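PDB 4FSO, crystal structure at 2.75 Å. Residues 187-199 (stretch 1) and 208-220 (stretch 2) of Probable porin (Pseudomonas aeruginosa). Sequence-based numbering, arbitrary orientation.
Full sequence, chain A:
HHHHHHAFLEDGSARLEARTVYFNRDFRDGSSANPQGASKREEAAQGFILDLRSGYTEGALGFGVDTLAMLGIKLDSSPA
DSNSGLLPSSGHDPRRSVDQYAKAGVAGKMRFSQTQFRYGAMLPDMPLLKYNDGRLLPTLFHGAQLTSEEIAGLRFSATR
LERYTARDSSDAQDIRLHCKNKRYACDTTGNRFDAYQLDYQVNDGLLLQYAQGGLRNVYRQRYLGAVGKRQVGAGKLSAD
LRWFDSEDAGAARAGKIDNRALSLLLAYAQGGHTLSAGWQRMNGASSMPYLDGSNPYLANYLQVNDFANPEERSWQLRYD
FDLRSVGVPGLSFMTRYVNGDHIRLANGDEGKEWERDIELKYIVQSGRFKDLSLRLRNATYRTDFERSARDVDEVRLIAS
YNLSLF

Stretch 1, residues 187-199: DTTGNRFDAYQLD
Stretch 2, residues 208-220: LQYAQGGLRNVYR

The two stretches pair mainly through an antiparallel ladder of strands 193-199 and 208-215, and bury 846 Å² between them, both sides summed. Their directions differ by 175°, and the axes approach to 4.5 Å. Phi/psi values are extended, near -130/140 in strand 193-199.

Asp194, Tyr196 and Leu198 form the hydrogen-bonded pairs with Gly214, Gln212 and Tyr210. Asp194 N donates to Gly214 O (3.1 Å) and Gly214 N to Asp194 O (2.9 Å). Tyr196 N to Gln212 O and Leu198 N to Tyr210 O are both 2.7 Å. The ladder extends to Arg216 N and Arg192 O (3.1 Å).

Phe193, Ala195, Gln197 and Asp199 face the same side as Leu215, Ala211 and Gln209. All but Asp199 and Gln209 are buried. Small Ala211 lets Gln197 CG come to 3.8 Å from Ala211 CB. Asp199 OD1, a carboxylate oxygen, accepts from both Gln209 NE2 (3.2 Å) and Gln197 NE2 (3.1 Å). Asp199 and Gln209 are m at chi1; Gln197 is t. Phe193 (t, chi2 84°) brings CD1 to 4.2 Å from Leu215 CB and CE1 to 3.6 Å from Tyr219 OH.

Gly213 (161/-161) lies opposite Ala195, CA-CA 4.0 Å; a CB would clash with Asp194 O. Gly190 CA packs 3.5 Å from Leu215 CD1, leaving no room for a CB.

On the other face, Tyr210 OH donates to Gln212 OE1 (2.5 Å), and Arg192 NE salt-bridges Asp194 OD1 (3.2 Å).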

ATOM      1  N   ASP A 187      -7.797  -3.970  18.441  1.00 75.28           N
ATOM      2  CA  ASP A 187      -9.046  -3.223  18.669  1.00 68.02           C
ATOM      3  C   ASP A 187      -8.778  -1.857  19.340  1.00 55.89           C
ATOM      4  O   ASP A 187      -9.566  -1.375  20.153  1.00 53.63           O
ATOM      5  CB  ASP A 187     -10.033  -4.079  19.489  1.00 81.46           C
ATOM      6  CG  ASP A 187     -11.493  -3.720  19.248  1.00 97.17           C
ATOM      7  OD1 ASP A 187     -11.805  -2.524  19.069  1.00108.93           O
ATOM      8  OD2 ASP A 187     -12.341  -4.643  19.255  1.00 95.89           O
ATOM      9  N   THR A 188      -7.649  -1.242  19.000  1.00 48.28           N
ATOM     10  CA  THR A 188      -7.339   0.095  19.483  1.00 38.97           C
ATOM     11  C   THR A 188      -7.957   1.058  18.503  1.00 35.73           C
ATOM     12  O   THR A 188      -7.651   1.010  17.317  1.00 37.11           O
ATOM     13  CB  THR A 188      -5.842   0.376  19.446  1.00 40.12           C
ATOM     14  OG1 THR A 188      -5.129  -0.702  20.064  1.00 44.80           O
ATOM     15  CG2 THR A 188      -5.532   1.713  20.139  1.00 14.43           C
ATOM     16  N   THR A 189      -8.801   1.955  18.988  1.00 37.61           N
ATOM     17  CA  THR A 189      -9.651   2.708  18.079  1.00 45.54           C
ATOM     18  C   THR A 189      -9.377   4.200  18.120  1.00 37.97           C
ATOM     19  O   THR A 189      -8.975   4.727  19.147  1.00 42.86           O
ATOM     20  CB  THR A 189     -11.156   2.381  18.347  1.00 53.78           C
ATOM     21  OG1 THR A 189     -11.649   1.526  17.305  1.00 49.45           O
ATOM     22  CG2 THR A 189     -12.025   3.653  18.475  1.00 44.34           C
ATOM     23  N   GLY A 190      -9.584   4.878  16.996  1.00 31.46           N
ATOM     24  CA  GLY A 190      -9.532   6.329  16.995  1.00 41.65           C
ATOM     25  C   GLY A 190     -10.805   6.943  16.455  1.00 39.48           C
ATOM     26  O   GLY A 190     -11.466   6.357  15.603  1.00 52.66           O
ATOM     27  N   ASN A 191     -11.147   8.130  16.931  1.00 46.19           N
ATOM     28  CA  ASN A 191     -12.379   8.792  16.491  1.00 54.64           C
ATOM     29  C   ASN A 191     -12.353   9.104  14.999  1.00 47.72           C
ATOM     30  O   ASN A 191     -13.338   8.918  14.282  1.00 55.30           O
ATOM     31  N   ARG A 192     -11.207   9.583  14.544  1.00 41.03           N
ATOM     32  CA  ARG A 192     -11.041   9.944  13.157  1.00 34.59           C
ATOM     33  C   ARG A 192      -9.576   9.787  12.752  1.00 29.43           C
ATOM     34  O   ARG A 192      -8.706   9.627  13.602  1.00 28.45           O
ATOM     35  CB  ARG A 192     -11.512  11.380  12.942  1.00 26.72           C
ATOM     36  CG  ARG A 192     -10.544  12.436  13.409  1.00 36.14           C
ATOM     37  CD  ARG A 192     -11.250  13.463  14.248  1.00 56.57           C
ATOM     38  NE  ARG A 192     -10.470  14.688  14.372  1.00 68.03           N
ATOM     39  CZ  ARG A 192     -10.730  15.637  15.259  1.00 71.64           C
ATOM     40  NH1 ARG A 192     -11.741  15.485  16.103  1.00 76.11           N
ATOM     41  NH2 ARG A 192      -9.973  16.726  15.306  1.00 71.88           N
ATOM     42  N   PHE A 193      -9.319   9.813  11.451  1.00 20.72           N
ATOM     43  CA  PHE A 193      -7.963   9.830  10.947  1.00 24.95           C
ATOM     44  C   PHE A 193      -7.794  11.018  10.046  1.00 22.26           C
ATOM     45  O   PHE A 193      -8.525  11.179   9.081  1.00 39.43           O
ATOM     46  CB  PHE A 193      -7.638   8.554  10.161  1.00 37.74           C
ATOM     47  CG  PHE A 193      -6.219   8.500   9.633  1.00 40.83           C
ATOM     48  CD1 PHE A 193      -5.173   8.064  10.446  1.00 41.18           C
ATOM     49  CD2 PHE A 193      -5.928   8.885   8.325  1.00 36.72           C
ATOM     50  CE1 PHE A 193      -3.850   7.994   9.964  1.00 28.77           C
ATOM     51  CE2 PHE A 193      -4.625   8.826   7.839  1.00 34.15           C
ATOM     52  CZ  PHE A 193      -3.581   8.370   8.664  1.00 29.39           C
ATOM     53  N   ASP A 194      -6.808  11.841  10.361  1.00 35.36           N
ATOM     54  CA  ASP A 194      -6.517  13.036   9.585  1.00 33.25           C
ATOM     55  C   ASP A 194      -5.155  12.870   8.924  1.00 31.54           C
ATOM     56  O   ASP A 194      -4.267  12.207   9.458  1.00 40.13           O
ATOM     57  CB  ASP A 194      -6.542  14.297  10.487  1.00 63.38           C
ATOM     58  CG  ASP A 194      -7.926  14.548  11.151  1.00 57.92           C
ATOM     59  OD1 ASP A 194      -7.999  14.672  12.403  1.00 59.09           O
ATOM     60  OD2 ASP A 194      -8.941  14.637  10.421  1.00 49.60           O
ATOM     61  N   ALA A 195      -5.011  13.439   7.740  1.00 33.96           N
ATOM     62  CA  ALA A 195      -3.706  13.566   7.100  1.00 32.34           C
ATOM     63  C   ALA A 195      -3.729  14.840   6.291  1.00 31.99           C
ATOM     64  O   ALA A 195      -4.799  15.322   5.913  1.00 35.62           O
ATOM     65  CB  ALA A 195      -3.401  12.380   6.212  1.00 22.03           C
ATOM     66  N   TYR A 196      -2.556  15.406   6.055  1.00 22.17           N
ATOM     67  CA  TYR A 196      -2.447  16.615   5.251  1.00 33.18           C
ATOM     68  C   TYR A 196      -1.148  16.382   4.562  1.00 33.66           C
ATOM     69  O   TYR A 196      -0.209  15.880   5.192  1.00 32.19           O
ATOM     70  CB  TYR A 196      -2.364  17.886   6.116  1.00 33.19           C
ATOM     71  CG  TYR A 196      -3.524  18.031   7.083  1.00 54.41           C
ATOM     72  CD1 TYR A 196      -3.477  17.463   8.363  1.00 40.25           C
ATOM     73  CD2 TYR A 196      -4.676  18.731   6.716  1.00 69.02           C
ATOM     74  CE1 TYR A 196      -4.542  17.586   9.239  1.00 42.51           C
ATOM     75  CE2 TYR A 196      -5.750  18.866   7.592  1.00 63.59           C
ATOM     76  CZ  TYR A 196      -5.681  18.288   8.845  1.00 58.88           C
ATOM     77  OH  TYR A 196      -6.755  18.424   9.699  1.00 63.10           O
ATOM     78  N   GLN A 197      -1.074  16.739   3.283  1.00 23.31           N
ATOM     79  CA  GLN A 197       0.100  16.399   2.505  1.00 18.12           C
ATOM     80  C   GLN A 197       0.460  17.485   1.505  1.00 20.58           C
ATOM     81  O   GLN A 197      -0.406  18.130   0.934  1.00 32.28           O
ATOM     82  CB  GLN A 197      -0.152  15.057   1.818  1.00 21.42           C
ATOM     83  CG  GLN A 197       0.939  14.525   0.904  1.00 32.03           C
ATOM     84  CD  GLN A 197       0.525  13.209   0.220  1.00 43.59           C
ATOM     85  OE1 GLN A 197      -0.448  12.551   0.631  1.00 55.87           O
ATOM     86  NE2 GLN A 197       1.248  12.836  -0.834  1.00 24.51           N
ATOM     87  N   LEU A 198       1.755  17.676   1.287  1.00 42.13           N
ATOM     88  CA  LEU A 198       2.229  18.596   0.265  1.00 37.50           C
ATOM     89  C   LEU A 198       3.223  17.898  -0.670  1.00 23.94           C
ATOM     90  O   LEU A 198       4.204  17.332  -0.217  1.00 33.52           O
ATOM     91  CB  LEU A 198       2.860  19.815   0.933  1.00 35.95           C
ATOM     92  CG  LEU A 198       3.021  21.071   0.083  1.00 60.58           C
ATOM     93  CD1 LEU A 198       3.354  22.223   0.992  1.00 69.05           C
ATOM     94  CD2 LEU A 198       4.114  20.929  -0.973  1.00 72.30           C
ATOM     95  N   ASP A 199       2.969  17.964  -1.972  1.00 28.29           N
ATOM     96  CA  ASP A 199       3.833  17.334  -2.983  1.00 43.37           C
ATOM     97  C   ASP A 199       4.493  18.380  -3.873  1.00 46.94           C
ATOM     98  O   ASP A 199       3.808  19.070  -4.621  1.00 53.52           O
ATOM     99  CB  ASP A 199       3.019  16.403  -3.892  1.00 51.32           C
ATOM    100  CG  ASP A 199       2.531  15.161  -3.179  1.00 64.92           C
ATOM    101  OD1 ASP A 199       3.296  14.647  -2.331  1.00 62.41           O
ATOM    102  OD2 ASP A 199       1.391  14.701  -3.470  1.00 71.85           O
ATOM    103  N   LEU A 208       9.358  15.873  -4.100  1.00 29.15           N
ATOM    104  CA  LEU A 208       9.539  16.031  -2.664  1.00 33.31           C
ATOM    105  C   LEU A 208       8.188  15.902  -1.996  1.00 34.41           C
ATOM    106  O   LEU A 208       7.175  16.317  -2.544  1.00 42.70           O
ATOM    107  CB  LEU A 208      10.155  17.406  -2.343  1.00 32.70           C
ATOM    108  CG  LEU A 208      11.673  17.466  -2.191  1.00 32.73           C
ATOM    109  CD1 LEU A 208      12.347  16.574  -3.228  1.00 27.69           C
ATOM    110  CD2 LEU A 208      12.127  18.893  -2.345  1.00 35.15           C
ATOM    111  N   GLN A 209       8.169  15.327  -0.807  1.00 27.82           N
ATOM    112  CA  GLN A 209       6.904  15.026  -0.177  1.00 29.35           C
ATOM    113  C   GLN A 209       6.926  15.282   1.313  1.00 33.21           C
ATOM    114  O   GLN A 209       7.762  14.749   2.028  1.00 37.39           O
ATOM    115  CB  GLN A 209       6.568  13.566  -0.375  1.00 23.59           C
ATOM    116  CG  GLN A 209       6.277  13.141  -1.779  1.00 35.09           C
ATOM    117  CD  GLN A 209       5.695  11.728  -1.795  1.00 49.91           C
ATOM    118  OE1 GLN A 209       6.373  10.751  -1.443  1.00 52.98           O
ATOM    119  NE2 GLN A 209       4.422  11.622  -2.163  1.00 34.58           N
ATOM    120  N   TYR A 210       5.986  16.075   1.790  1.00 20.12           N
ATOM    121  CA  TYR A 210       5.804  16.171   3.210  1.00 25.03           C
ATOM    122  C   TYR A 210       4.370  15.781   3.508  1.00 35.74           C
ATOM    123  O   TYR A 210       3.469  16.128   2.756  1.00 36.08           O
ATOM    124  CB  TYR A 210       6.092  17.590   3.729  1.00 31.43           C
ATOM    125  CG  TYR A 210       5.798  17.711   5.204  1.00 32.60           C
ATOM    126  CD1 TYR A 210       6.630  17.109   6.141  1.00 33.88           C
ATOM    127  CD2 TYR A 210       4.671  18.371   5.660  1.00 21.12           C
ATOM    128  CE1 TYR A 210       6.358  17.166   7.483  1.00 24.75           C
ATOM    129  CE2 TYR A 210       4.383  18.432   7.015  1.00 29.10           C
ATOM    130  CZ  TYR A 210       5.238  17.831   7.918  1.00 34.44           C
ATOM    131  OH  TYR A 210       4.988  17.896   9.264  1.00 44.34           O
ATOM    132  N   ALA A 211       4.163  15.063   4.606  1.00 37.61           N
ATOM    133  CA  ALA A 211       2.817  14.741   5.055  1.00 48.32           C
ATOM    134  C   ALA A 211       2.732  14.611   6.589  1.00 42.38           C
ATOM    135  O   ALA A 211       3.728  14.375   7.271  1.00 26.13           O
ATOM    136  CB  ALA A 211       2.281  13.475   4.337  1.00 16.38           C
ATOM    137  N   GLN A 212       1.523  14.755   7.119  1.00 43.86           N
ATOM    138  CA  GLN A 212       1.330  14.906   8.551  1.00 37.41           C
ATOM    139  C   GLN A 212      -0.085  14.503   8.927  1.00 29.92           C
ATOM    140  O   GLN A 212      -1.033  14.765   8.179  1.00 24.19           O
ATOM    141  CB  GLN A 212       1.576  16.357   8.908  1.00 34.54           C
ATOM    142  CG  GLN A 212       1.144  16.779  10.255  1.00 55.48           C
ATOM    143  CD  GLN A 212       1.783  18.098  10.622  1.00 73.66           C
ATOM    144  OE1 GLN A 212       2.623  18.615   9.882  1.00 79.39           O
ATOM    145  NE2 GLN A 212       1.399  18.649  11.767  1.00 82.04           N
ATOM    146  N   GLY A 213      -0.239  13.845  10.069  1.00 20.11           N
ATOM    147  CA  GLY A 213      -1.575  13.481  10.515  1.00 17.61           C
ATOM    148  C   GLY A 213      -1.500  12.371  11.531  1.00 20.95           C
ATOM    149  O   GLY A 213      -0.457  12.133  12.124  1.00 32.60           O
ATOM    150  N   GLY A 214      -2.602  11.674  11.733  1.00 22.81           N
ATOM    151  CA  GLY A 214      -2.563  10.512  12.594  1.00 18.83           C
ATOM    152  C   GLY A 214      -3.942  10.077  12.989  1.00 25.79           C
ATOM    153  O   GLY A 214      -4.936  10.706  12.623  1.00 18.85           O
ATOM    154  N   LEU A 215      -3.984   8.983  13.739  1.00 40.03           N
ATOM    155  CA  LEU A 215      -5.213   8.469  14.327  1.00 42.12           C
ATOM    156  C   LEU A 215      -5.399   9.192  15.658  1.00 43.45           C
ATOM    157  O   LEU A 215      -4.560   9.042  16.554  1.00 49.93           O
ATOM    158  CB  LEU A 215      -5.082   6.951  14.539  1.00 27.85           C
ATOM    159  CG  LEU A 215      -6.299   6.137  14.979  1.00 30.30           C
ATOM    160  CD1 LEU A 215      -7.551   6.381  14.107  1.00 28.97           C
ATOM    161  CD2 LEU A 215      -5.928   4.657  14.981  1.00 29.34           C
ATOM    162  N   ARG A 216      -6.463   9.997  15.768  1.00 33.46           N
ATOM    163  CA  ARG A 216      -6.732  10.794  16.967  1.00 34.80           C
ATOM    164  C   ARG A 216      -6.860   9.908  18.213  1.00 40.66           C
ATOM    165  O   ARG A 216      -7.653   8.967  18.227  1.00 49.95           O
ATOM    166  CB  ARG A 216      -7.990  11.659  16.771  1.00 56.16           C
ATOM    167  CG  ARG A 216      -8.339  12.647  17.915  1.00 57.02           C
ATOM    168  N   ASN A 217      -6.060  10.217  19.236  1.00 33.79           N
ATOM    169  CA  ASN A 217      -5.972   9.450  20.495  1.00 34.93           C
ATOM    170  C   ASN A 217      -5.207   8.145  20.428  1.00 37.69           C
ATOM    171  O   ASN A 217      -5.307   7.304  21.314  1.00 44.74           O
ATOM    172  CB  ASN A 217      -7.327   9.263  21.185  1.00 29.41           C
ATOM    173  CG  ASN A 217      -7.793  10.534  21.870  1.00 45.88           C
ATOM    174  OD1 ASN A 217      -6.986  11.286  22.432  1.00 53.79           O
ATOM    175  ND2 ASN A 217      -9.085  10.799  21.798  1.00 28.50           N
ATOM    176  N   VAL A 218      -4.418   7.987  19.379  1.00 26.87           N
ATOM    177  CA  VAL A 218      -3.547   6.847  19.284  1.00 19.41           C
ATOM    178  C   VAL A 218      -2.166   7.383  18.982  1.00 27.09           C
ATOM    179  O   VAL A 218      -1.228   7.195  19.765  1.00 31.07           O
ATOM    180  CB  VAL A 218      -4.013   5.907  18.170  1.00 29.95           C
ATOM    181  CG1 VAL A 218      -3.045   4.695  17.994  1.00 12.77           C
ATOM    182  CG2 VAL A 218      -5.443   5.464  18.449  1.00 27.95           C
ATOM    183  N   TYR A 219      -2.049   8.072  17.851  1.00 23.06           N
ATOM    184  CA  TYR A 219      -0.735   8.422  17.327  1.00 17.55           C
ATOM    185  C   TYR A 219      -0.761   9.560  16.348  1.00 17.20           C
ATOM    186  O   TYR A 219      -1.745   9.776  15.620  1.00 17.19           O
ATOM    187  CB  TYR A 219      -0.016   7.197  16.692  1.00 25.33           C
ATOM    188  CG  TYR A 219      -0.435   6.783  15.265  1.00 25.90           C
ATOM    189  CD1 TYR A 219       0.115   7.395  14.142  1.00 15.67           C
ATOM    190  CD2 TYR A 219      -1.342   5.739  15.053  1.00 29.10           C
ATOM    191  CE1 TYR A 219      -0.247   7.008  12.863  1.00 27.61           C
ATOM    192  CE2 TYR A 219      -1.707   5.326  13.761  1.00 19.63           C
ATOM    193  CZ  TYR A 219      -1.160   5.963  12.669  1.00 30.01           C
ATOM    194  OH  TYR A 219      -1.539   5.574  11.391  1.00 14.39           O
ATOM    195  N   ARG A 220       0.348  10.286  16.345  1.00 28.67           N
ATOM    196  CA  ARG A 220       0.639  11.247  15.300  1.00 26.26           C
ATOM    197  C   ARG A 220       1.881  10.785  14.522  1.00 26.90           C
ATOM    198  O   ARG A 220       2.777  10.121  15.060  1.00 27.93           O
ATOM    199  CB  ARG A 220       0.788  12.672  15.868  1.00 24.46           C
ATOM    200  CG  ARG A 220       1.679  12.805  17.096  1.00 40.10           C
ATOM    201  CD  ARG A 220       1.744  14.267  17.614  1.00 86.89           C
ATOM    202  NE  ARG A 220       0.604  14.652  18.461  1.00 82.99           N
ATOM    203  CZ  ARG A 220       0.687  14.964  19.757  1.00 78.30           C
ATOM    204  NH1 ARG A 220       1.861  14.948  20.379  1.00 72.78           N
ATOM    205  NH2 ARG A 220      -0.408  15.296  20.434  1.00 81.77           N
TER